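PDB 3HYW: sulfide-quinone reductase from Aquifex aeolicus, which oxidises hydrogen sulfide with FAD and passes the electrons to a quinone, building up polysulfur at its active-site cysteines. Local coordinates for residues 186-198 against 300-312. Numbering follows the deposited sequence.
Sequences TSEPYLGHFGVGG and PIEKTPIPTGVPK
His193 and Glu302 link two irregular loops of this two-dinucleotide-domain flavoprotein fold, one running from strand 182-185 to helix 202-212, the other from strand 289-291 to helix 314-332. The pair illustrates how a His-carboxylate hydrogen bond can join loops that share no regular backbone pairing. NE2 of His193 donates to OE2 of Glu302 over 2.7 Å, in the imidazole plane but 46° out of the carboxylate plane. The ring reaches Glu302 because its CG stands anti to the backbone N (chi1 -180°), and its rotation is fixed further by Gly195 N, which donates to ND1, and by Pro189 CD and Gly197 N on opposite faces. With an alanine in place of His193, the Glu302 carboxylate is likely to lose its imidazole partner, and a gap would probably open beside the methyl of Thr304, whose CG2 lies 3.6 Å from His193 NE2.

Packing is also tight around the type I' turn His193-Val196. Gly195 CA lies 3.5 Å from Gly309 O in a CA-H...O contact, and a side chain there would strike that carbonyl. Beside it, the Val196 side chain crosses that of Pro311 at about a right angle, with Val196 CG1 3.6 Å from Pro311 CG, and also meets Ile301 CD1. Phe194 turns away from this seam to line the octathiocane pocket, while Lys312, at the far end of the other loop, touches FAD.

The contact is looser where Pro189 CB and Pro305 CD stand 4.2 Å apart, and waters fill in at separate points. One bridges Ser187 O and Ile306 N, another Gly195 O and Ile301 N. A third donates to Glu302 OE2 at 2.9 Å and lies in the ring plane of Tyr190, 2.6 Å from its OH.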
# COMPACT_ATOMS: atom_id res chain seq x y z
N THR A 186 -16.78 -2.16 9.20
CA THR A 186 -17.60 -1.78 8.05
C THR A 186 -18.01 -2.94 7.14
O THR A 186 -17.30 -3.95 7.02
CB THR A 186 -16.91 -0.65 7.23
OG1 THR A 186 -17.74 -0.28 6.14
CG2 THR A 186 -15.53 -1.10 6.72
N SER A 187 -19.18 -2.77 6.52
CA SER A 187 -19.67 -3.66 5.47
C SER A 187 -18.90 -3.48 4.16
O SER A 187 -18.91 -4.36 3.30
CB SER A 187 -21.16 -3.41 5.26
OG SER A 187 -21.47 -2.02 5.30
N GLU A 188 -18.24 -2.33 3.99
CA GLU A 188 -17.38 -2.09 2.83
C GLU A 188 -16.37 -3.22 2.70
O GLU A 188 -15.87 -3.72 3.72
CB GLU A 188 -16.59 -0.80 2.99
CG GLU A 188 -17.39 0.48 2.89
CD GLU A 188 -16.61 1.62 3.51
OE1 GLU A 188 -16.50 1.65 4.75
OE2 GLU A 188 -16.07 2.45 2.76
N PRO A 189 -16.05 -3.63 1.46
CA PRO A 189 -15.07 -4.69 1.24
C PRO A 189 -13.67 -4.24 1.66
O PRO A 189 -12.82 -5.07 1.96
CB PRO A 189 -15.12 -4.91 -0.28
CG PRO A 189 -15.65 -3.62 -0.84
CD PRO A 189 -16.61 -3.12 0.19
N TYR A 190 -13.45 -2.93 1.68
CA TYR A 190 -12.19 -2.35 2.15
C TYR A 190 -12.44 -0.92 2.60
O TYR A 190 -13.46 -0.34 2.26
CB TYR A 190 -11.11 -2.40 1.06
CG TYR A 190 -11.55 -1.83 -0.27
CD1 TYR A 190 -11.54 -0.45 -0.49
CD2 TYR A 190 -11.98 -2.66 -1.29
CE1 TYR A 190 -11.95 0.08 -1.71
CE2 TYR A 190 -12.40 -2.13 -2.52
CZ TYR A 190 -12.38 -0.77 -2.71
OH TYR A 190 -12.77 -0.22 -3.91
N LEU A 191 -11.50 -0.36 3.35
CA LEU A 191 -11.63 1.02 3.82
C LEU A 191 -11.66 1.98 2.63
O LEU A 191 -10.96 1.78 1.66
CB LEU A 191 -10.44 1.37 4.71
CG LEU A 191 -10.53 1.29 6.24
CD1 LEU A 191 -11.46 0.20 6.76
CD2 LEU A 191 -9.12 1.15 6.80
N GLY A 192 -12.48 3.03 2.72
CA GLY A 192 -12.52 4.03 1.67
C GLY A 192 -13.15 3.55 0.38
O GLY A 192 -12.88 4.11 -0.69
N HIS A 193 -13.97 2.49 0.47
CA HIS A 193 -14.83 2.06 -0.63
C HIS A 193 -16.00 3.02 -0.81
O HIS A 193 -16.33 3.38 -1.94
CB HIS A 193 -15.35 0.63 -0.37
CG HIS A 193 -16.24 0.10 -1.44
ND1 HIS A 193 -17.59 0.35 -1.49
CD2 HIS A 193 -15.97 -0.72 -2.49
CE1 HIS A 193 -18.12 -0.26 -2.53
NE2 HIS A 193 -17.16 -0.92 -3.16
N PHE A 194 -16.64 3.40 0.30
CA PHE A 194 -17.70 4.42 0.34
C PHE A 194 -19.00 4.07 -0.40
O PHE A 194 -19.86 4.92 -0.58
CB PHE A 194 -17.20 5.78 -0.17
CG PHE A 194 -16.00 6.33 0.55
CD1 PHE A 194 -15.93 6.33 1.95
CD2 PHE A 194 -14.94 6.90 -0.17
CE1 PHE A 194 -14.81 6.86 2.62
CE2 PHE A 194 -13.82 7.44 0.49
CZ PHE A 194 -13.76 7.42 1.89
N GLY A 195 -19.15 2.81 -0.81
CA GLY A 195 -20.28 2.43 -1.66
C GLY A 195 -20.12 2.91 -3.11
O GLY A 195 -21.09 2.94 -3.86
N VAL A 196 -18.91 3.30 -3.49
CA VAL A 196 -18.64 3.78 -4.85
C VAL A 196 -17.45 3.10 -5.53
O VAL A 196 -17.01 3.53 -6.61
CB VAL A 196 -18.45 5.34 -4.89
CG1 VAL A 196 -19.66 6.06 -4.34
CG2 VAL A 196 -17.20 5.75 -4.13
N GLY A 197 -16.92 2.04 -4.91
CA GLY A 197 -15.74 1.34 -5.41
C GLY A 197 -14.47 2.17 -5.27
O GLY A 197 -13.54 2.03 -6.07
N GLY A 198 -14.43 3.02 -4.26
CA GLY A 198 -13.27 3.87 -4.02
C GLY A 198 -13.26 5.12 -4.88
O GLY A 198 -13.94 5.19 -5.92
N PRO A 300 -26.91 -0.13 -6.95
CA PRO A 300 -25.55 -0.01 -6.41
C PRO A 300 -24.47 0.01 -7.49
O PRO A 300 -24.65 -0.58 -8.55
CB PRO A 300 -25.41 -1.24 -5.51
CG PRO A 300 -26.39 -2.22 -6.02
CD PRO A 300 -27.55 -1.40 -6.54
N ILE A 301 -23.37 0.71 -7.22
CA ILE A 301 -22.25 0.78 -8.17
C ILE A 301 -21.58 -0.59 -8.31
O ILE A 301 -21.08 -0.94 -9.38
CB ILE A 301 -21.24 1.89 -7.77
CG1 ILE A 301 -21.81 3.26 -8.15
CG2 ILE A 301 -19.88 1.66 -8.45
CD1 ILE A 301 -21.11 4.44 -7.49
N GLU A 302 -21.56 -1.36 -7.23
CA GLU A 302 -21.13 -2.75 -7.28
C GLU A 302 -21.77 -3.60 -6.20
O GLU A 302 -22.06 -3.12 -5.11
CB GLU A 302 -19.60 -2.89 -7.27
CG GLU A 302 -18.86 -2.11 -6.20
CD GLU A 302 -17.34 -2.24 -6.34
OE1 GLU A 302 -16.82 -2.05 -7.46
OE2 GLU A 302 -16.67 -2.51 -5.32
N LYS A 303 -22.01 -4.86 -6.53
CA LYS A 303 -22.49 -5.86 -5.58
C LYS A 303 -21.28 -6.33 -4.77
O LYS A 303 -20.45 -7.10 -5.26
CB LYS A 303 -23.15 -7.02 -6.33
CG LYS A 303 -23.88 -8.06 -5.45
CD LYS A 303 -24.49 -9.16 -6.32
CE LYS A 303 -25.17 -10.27 -5.49
NZ LYS A 303 -26.59 -9.94 -5.11
N THR A 304 -21.17 -5.83 -3.55
CA THR A 304 -20.04 -6.16 -2.68
C THR A 304 -20.35 -7.43 -1.89
O THR A 304 -21.52 -7.77 -1.74
CB THR A 304 -19.72 -4.99 -1.74
OG1 THR A 304 -20.92 -4.58 -1.08
CG2 THR A 304 -19.18 -3.80 -2.54
N PRO A 305 -19.32 -8.16 -1.40
CA PRO A 305 -19.57 -9.41 -0.65
C PRO A 305 -20.53 -9.23 0.53
O PRO A 305 -21.39 -10.07 0.77
CB PRO A 305 -18.18 -9.82 -0.18
CG PRO A 305 -17.26 -9.22 -1.20
CD PRO A 305 -17.88 -7.89 -1.52
N ILE A 306 -20.37 -8.14 1.28
CA ILE A 306 -21.37 -7.70 2.24
C ILE A 306 -22.13 -6.57 1.55
O ILE A 306 -21.51 -5.60 1.11
CB ILE A 306 -20.74 -7.21 3.58
CG1 ILE A 306 -19.76 -8.26 4.16
CG2 ILE A 306 -21.82 -6.82 4.59
CD1 ILE A 306 -20.38 -9.60 4.57
N PRO A 307 -23.47 -6.69 1.42
CA PRO A 307 -24.21 -5.71 0.63
C PRO A 307 -24.00 -4.27 1.08
O PRO A 307 -24.04 -3.98 2.28
CB PRO A 307 -25.67 -6.14 0.80
CG PRO A 307 -25.59 -7.61 1.12
CD PRO A 307 -24.37 -7.73 1.98
N THR A 308 -23.76 -3.39 0.11
CA THR A 308 -23.67 -1.95 0.35
C THR A 308 -24.42 -1.21 -0.76
O THR A 308 -24.69 -1.77 -1.81
CB THR A 308 -22.20 -1.44 0.39
OG1 THR A 308 -21.57 -1.68 -0.87
CG2 THR A 308 -21.41 -2.12 1.50
N GLY A 309 -24.76 0.05 -0.51
CA GLY A 309 -25.48 0.85 -1.50
C GLY A 309 -24.75 2.13 -1.85
O GLY A 309 -23.71 2.44 -1.26
N VAL A 310 -25.33 2.87 -2.79
CA VAL A 310 -24.70 4.07 -3.32
C VAL A 310 -25.11 5.30 -2.50
O VAL A 310 -26.29 5.47 -2.19
CB VAL A 310 -24.98 4.24 -4.86
CG1 VAL A 310 -26.44 4.59 -5.13
CG2 VAL A 310 -24.04 5.27 -5.49
N PRO A 311 -24.13 6.13 -2.10
CA PRO A 311 -24.46 7.41 -1.47
C PRO A 311 -25.09 8.39 -2.44
O PRO A 311 -24.75 8.40 -3.63
CB PRO A 311 -23.09 7.95 -1.03
CG PRO A 311 -22.13 7.30 -1.96
CD PRO A 311 -22.68 5.92 -2.16
N LYS A 312 -26.00 9.21 -1.92
CA LYS A 312 -26.52 10.36 -2.63
C LYS A 312 -26.02 11.57 -1.85
O LYS A 312 -26.58 11.94 -0.82
CB LYS A 312 -28.05 10.35 -2.69
CG LYS A 312 -28.64 9.27 -3.59
CD LYS A 312 -28.98 8.04 -2.78
CE LYS A 312 -29.87 7.09 -3.56
NZ LYS A 312 -30.73 6.30 -2.65
O HOH W 1 -18.29 -6.10 1.39
O HOH W 2 -13.84 -1.91 -5.58
O HOH W 3 -22.97 1.18 -4.39